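Local coordinates for protein diaminobutyrate-pyruvate transaminase and L-2,4-diaminobutyrate decarboxylase (Vibrio parahaemolyticus, PDB 2QMA) that probably acts, through this C-terminal domain, as a pyridoxal-phosphate-dependent decarboxylase of L-2,4-diaminobutyrate, beside a transaminase activity of the whole protein, at residues V48-M59 / A92-C103. Residues are numbered along the deposited sequence; the frame is centred on the assembly and turned at random.
Sequences VFEQVNAPYSGM and AKNAIFTQHPDC
Phe97 lays one face of its ring under Val52, whose CG2 sits 3.5 Å from the ring centroid and only 13° off its normal, a CH-pi contact. A flat aromatic suits this place: its face takes the Val52 methyl, and its rim meets Val48 CG1 at CZ and Phe49 CE1, 3.9 Å from Phe97 CE1. In Val48 the CG1 branch is trans to the backbone N (chi1 170°), which carries it to the ring. A second CH-pi contact sets Pro55 CD over a face of the His100 imidazole; the rigid pyrrolidine ring holds CD there while Pro55 CG rests 3.7 Å from Asp102 CB and Pro55 CB 4.0 Å from Cys103 CB.

The end of helix 32-51 and the loop that follows it pack against the loop after helix 80-92, at the dimer interface of this pyridoxal-dependent decarboxylase domain: Tyr56 meets Trp132 of the second subunit edge-to-face, and Gln99 NE2 bonds Ala124 O of that subunit.

Among polar links, Phe97 N donates to Pro55 O at 2.8 Å, almost straight at 176°. Ser57 OG donates to Asn94 OD1 (2.7 Å) on a lone pair in the amide plane, and accepts from Met59 N in an ST turn; a small hydroxyl can serve both. Asn94 ND2 bonds Leu90 O, fixing the amide's orientation. One water joins Asn53 O to His100 NE2; another, donating to both Lys93 O and Ala95 O, weakly accepts from Ser57 N.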
loop_
_atom_site.group_PDB
_atom_site.type_symbol
_atom_site.label_atom_id
_atom_site.label_comp_id
_atom_site.label_asym_id
_atom_site.label_seq_id
_atom_site.Cartn_x
_atom_site.Cartn_y
_atom_site.Cartn_z
ATOM N N VAL A 48 17.820 -15.484 -13.760
ATOM C CA VAL A 48 18.189 -14.081 -13.595
ATOM C C VAL A 48 19.215 -13.959 -12.451
ATOM O O VAL A 48 20.321 -13.448 -12.655
ATOM C CB VAL A 48 16.944 -13.166 -13.359
ATOM C CG1 VAL A 48 17.377 -11.774 -12.954
ATOM C CG2 VAL A 48 16.065 -13.154 -14.596
ATOM N N PHE A 49 18.848 -14.461 -11.268
ATOM C CA PHE A 49 19.719 -14.376 -10.081
ATOM C C PHE A 49 21.096 -15.007 -10.361
ATOM O O PHE A 49 22.130 -14.461 -9.971
ATOM C CB PHE A 49 19.059 -15.042 -8.881
ATOM C CG PHE A 49 17.961 -14.211 -8.259
ATOM C CD1 PHE A 49 18.231 -12.915 -7.830
ATOM C CD2 PHE A 49 16.697 -14.740 -8.062
ATOM C CE1 PHE A 49 17.215 -12.122 -7.225
ATOM C CE2 PHE A 49 15.678 -13.978 -7.449
ATOM C CZ PHE A 49 15.941 -12.675 -7.041
ATOM N N GLU A 50 21.097 -16.127 -11.081
ATOM C CA GLU A 50 22.347 -16.840 -11.372
ATOM C C GLU A 50 23.290 -16.028 -12.234
ATOM O O GLU A 50 24.489 -16.096 -12.042
ATOM C CB GLU A 50 22.069 -18.189 -12.017
ATOM C CG GLU A 50 21.597 -19.205 -11.013
ATOM C CD GLU A 50 21.159 -20.516 -11.640
ATOM O OE1 GLU A 50 21.061 -20.595 -12.884
ATOM O OE2 GLU A 50 20.883 -21.463 -10.874
ATOM N N GLN A 51 22.730 -15.220 -13.133
ATOM C CA GLN A 51 23.530 -14.451 -14.093
ATOM C C GLN A 51 23.899 -13.073 -13.554
ATOM O O GLN A 51 24.698 -12.357 -14.171
ATOM C CB GLN A 51 22.814 -14.318 -15.445
ATOM C CG GLN A 51 22.806 -15.586 -16.286
ATOM C CD GLN A 51 22.281 -15.372 -17.705
ATOM O OE1 GLN A 51 23.029 -14.973 -18.612
ATOM N NE2 GLN A 51 20.995 -15.666 -17.910
ATOM N N VAL A 52 23.320 -12.701 -12.402
ATOM C CA VAL A 52 23.605 -11.406 -11.791
ATOM C C VAL A 52 24.983 -11.404 -11.167
ATOM O O VAL A 52 25.323 -12.284 -10.377
ATOM C CB VAL A 52 22.591 -11.012 -10.680
ATOM C CG1 VAL A 52 23.131 -9.858 -9.864
ATOM C CG2 VAL A 52 21.242 -10.654 -11.275
ATOM N N ASN A 53 25.771 -10.395 -11.489
ATOM C CA ASN A 53 27.135 -10.360 -10.975
ATOM C C ASN A 53 27.526 -8.992 -10.400
ATOM O O ASN A 53 28.658 -8.788 -9.961
ATOM C CB ASN A 53 28.093 -10.870 -12.056
ATOM C CG ASN A 53 28.449 -9.814 -13.100
ATOM O OD1 ASN A 53 27.605 -9.026 -13.540
ATOM N ND2 ASN A 53 29.720 -9.806 -13.504
ATOM N N ALA A 54 26.543 -8.083 -10.388
ATOM C CA ALA A 54 26.688 -6.723 -9.876
ATOM C C ALA A 54 25.354 -6.242 -9.273
ATOM O O ALA A 54 24.298 -6.840 -9.543
ATOM C CB ALA A 54 27.160 -5.777 -10.989
ATOM N N PRO A 55 25.398 -5.191 -8.421
ATOM C CA PRO A 55 24.142 -4.573 -7.927
ATOM C C PRO A 55 23.234 -4.066 -9.061
ATOM O O PRO A 55 22.002 -4.148 -8.952
ATOM C CB PRO A 55 24.609 -3.372 -7.115
ATOM C CG PRO A 55 26.036 -3.466 -6.981
ATOM C CD PRO A 55 26.594 -4.553 -7.837
ATOM N N TYR A 56 23.845 -3.505 -10.101
ATOM C CA TYR A 56 23.128 -3.010 -11.297
ATOM C C TYR A 56 23.863 -3.433 -12.597
ATOM O O TYR A 56 25.102 -3.462 -12.640
ATOM C CB TYR A 56 22.923 -1.474 -11.229
ATOM C CG TYR A 56 22.308 -0.905 -12.507
ATOM C CD1 TYR A 56 21.039 -1.313 -12.945
ATOM C CD2 TYR A 56 22.979 0.053 -13.258
ATOM C CE1 TYR A 56 20.475 -0.786 -14.149
ATOM C CE2 TYR A 56 22.433 0.586 -14.451
ATOM C CZ TYR A 56 21.189 0.157 -14.890
ATOM O OH TYR A 56 20.671 0.692 -16.058
ATOM N N SER A 57 23.105 -3.736 -13.655
ATOM C CA SER A 57 23.673 -4.221 -14.899
ATOM C C SER A 57 24.635 -3.222 -15.577
ATOM O O SER A 57 25.452 -3.617 -16.422
ATOM C CB SER A 57 22.530 -4.592 -15.842
ATOM O OG SER A 57 21.975 -3.413 -16.405
ATOM N N GLY A 58 24.518 -1.934 -15.231
ATOM C CA GLY A 58 25.306 -0.874 -15.856
ATOM C C GLY A 58 24.794 -0.392 -17.221
ATOM O O GLY A 58 25.388 0.521 -17.827
HETATM N N MSE A 59 23.692 -0.983 -17.696
HETATM C CA MSE A 59 23.035 -0.536 -18.930
HETATM C C MSE A 59 22.786 0.967 -18.892
HETATM O O MSE A 59 22.444 1.506 -17.852
HETATM C CB MSE A 59 21.709 -1.278 -19.137
HETATM C CG MSE A 59 20.948 -0.802 -20.352
HETATM SE SE MSE A 59 19.505 -1.995 -20.798
HETATM C CE MSE A 59 20.540 -3.386 -21.659
ATOM N N ALA A 92 13.837 -7.476 -15.102
ATOM C CA ALA A 92 14.502 -8.125 -13.966
ATOM C C ALA A 92 16.009 -8.032 -14.099
ATOM O O ALA A 92 16.696 -7.656 -13.148
ATOM C CB ALA A 92 14.045 -9.592 -13.832
ATOM N N LYS A 93 16.532 -8.415 -15.272
ATOM C CA LYS A 93 17.972 -8.363 -15.520
ATOM C C LYS A 93 18.588 -6.974 -15.232
ATOM O O LYS A 93 19.772 -6.896 -14.877
ATOM C CB LYS A 93 18.274 -8.802 -16.963
ATOM C CG LYS A 93 19.731 -8.963 -17.278
ATOM C CD LYS A 93 19.931 -9.590 -18.680
ATOM C CE LYS A 93 21.400 -9.910 -18.939
ATOM N NZ LYS A 93 21.697 -10.097 -20.402
ATOM N N ASN A 94 17.804 -5.909 -15.425
ATOM C CA ASN A 94 18.285 -4.532 -15.269
ATOM C C ASN A 94 17.805 -3.808 -14.000
ATOM O O ASN A 94 17.825 -2.576 -13.939
ATOM C CB ASN A 94 17.952 -3.711 -16.503
ATOM C CG ASN A 94 18.666 -4.222 -17.768
ATOM O OD1 ASN A 94 19.896 -4.318 -17.802
ATOM N ND2 ASN A 94 17.890 -4.581 -18.782
ATOM N N ALA A 95 17.378 -4.582 -13.011
ATOM C CA ALA A 95 16.876 -4.071 -11.725
ATOM C C ALA A 95 18.039 -3.791 -10.749
ATOM O O ALA A 95 19.198 -4.056 -11.050
ATOM C CB ALA A 95 15.922 -5.069 -11.135
ATOM N N ILE A 96 17.717 -3.262 -9.577
ATOM C CA ILE A 96 18.727 -3.052 -8.555
ATOM C C ILE A 96 18.681 -4.281 -7.640
ATOM O O ILE A 96 17.646 -4.543 -6.995
ATOM C CB ILE A 96 18.418 -1.723 -7.730
ATOM C CG1 ILE A 96 18.424 -0.443 -8.614
ATOM C CG2 ILE A 96 19.335 -1.641 -6.487
ATOM C CD1 ILE A 96 19.859 0.027 -9.124
ATOM N N PHE A 97 19.788 -5.036 -7.575
ATOM C CA PHE A 97 19.817 -6.258 -6.786
ATOM C C PHE A 97 20.280 -6.077 -5.342
ATOM O O PHE A 97 21.493 -6.023 -5.053
ATOM C CB PHE A 97 20.591 -7.352 -7.528
ATOM C CG PHE A 97 19.858 -7.838 -8.738
ATOM C CD1 PHE A 97 18.968 -8.912 -8.634
ATOM C CD2 PHE A 97 20.013 -7.198 -9.962
ATOM C CE1 PHE A 97 18.248 -9.358 -9.744
ATOM C CE2 PHE A 97 19.287 -7.637 -11.071
ATOM C CZ PHE A 97 18.388 -8.721 -10.931
ATOM N N THR A 98 19.291 -5.987 -4.450
ATOM C CA THR A 98 19.565 -5.838 -3.012
ATOM C C THR A 98 20.299 -7.046 -2.474
ATOM O O THR A 98 20.921 -6.970 -1.398
ATOM C CB THR A 98 18.269 -5.700 -2.178
ATOM O OG1 THR A 98 17.494 -6.912 -2.287
ATOM C CG2 THR A 98 17.474 -4.473 -2.591
ATOM N N GLN A 99 20.247 -8.152 -3.238
ATOM C CA GLN A 99 20.891 -9.406 -2.821
ATOM C C GLN A 99 22.380 -9.390 -3.080
ATOM O O GLN A 99 23.091 -10.268 -2.595
ATOM C CB GLN A 99 20.276 -10.623 -3.521
ATOM C CG GLN A 99 18.842 -10.918 -3.118
ATOM C CD GLN A 99 17.789 -10.201 -3.994
ATOM O OE1 GLN A 99 18.100 -9.398 -4.904
ATOM N NE2 GLN A 99 16.530 -10.525 -3.728
ATOM N N HIS A 100 22.845 -8.434 -3.880
ATOM C CA HIS A 100 24.264 -8.326 -4.144
ATOM C C HIS A 100 24.948 -7.526 -3.014
ATOM O O HIS A 100 24.426 -6.457 -2.612
ATOM C CB HIS A 100 24.537 -7.670 -5.509
ATOM C CG HIS A 100 25.970 -7.836 -5.945
ATOM N ND1 HIS A 100 26.994 -7.036 -5.470
ATOM C CD2 HIS A 100 26.556 -8.757 -6.750
ATOM C CE1 HIS A 100 28.144 -7.460 -5.972
ATOM N NE2 HIS A 100 27.900 -8.481 -6.775
ATOM N N PRO A 101 26.103 -8.007 -2.515
ATOM C CA PRO A 101 26.767 -7.334 -1.394
ATOM C C PRO A 101 27.068 -5.858 -1.619
ATOM O O PRO A 101 27.194 -5.132 -0.662
ATOM C CB PRO A 101 28.108 -8.079 -1.247
ATOM C CG PRO A 101 27.989 -9.308 -2.108
ATOM C CD PRO A 101 26.829 -9.222 -2.977
ATOM N N ASP A 102 27.234 -5.444 -2.867
ATOM C CA ASP A 102 27.661 -4.070 -3.170
ATOM C C ASP A 102 26.454 -3.145 -3.356
ATOM O O ASP A 102 26.588 -1.974 -3.648
ATOM C CB ASP A 102 28.622 -4.063 -4.382
ATOM C CG ASP A 102 29.945 -4.773 -4.080
ATOM O OD1 ASP A 102 30.409 -4.717 -2.914
ATOM O OD2 ASP A 102 30.511 -5.377 -5.024
ATOM N N CYS A 103 25.268 -3.691 -3.114
ATOM C CA CYS A 103 24.054 -2.879 -2.978
ATOM C C CYS A 103 23.825 -2.549 -1.491
ATOM O O CYS A 103 23.380 -3.394 -0.721
ATOM C CB CYS A 103 22.872 -3.614 -3.574
ATOM S SG CYS A 103 21.397 -2.548 -3.645
HETATM O O HOH W 1 29.455 -10.679 -7.907
HETATM O O HOH W 2 20.715 -5.171 -12.896
#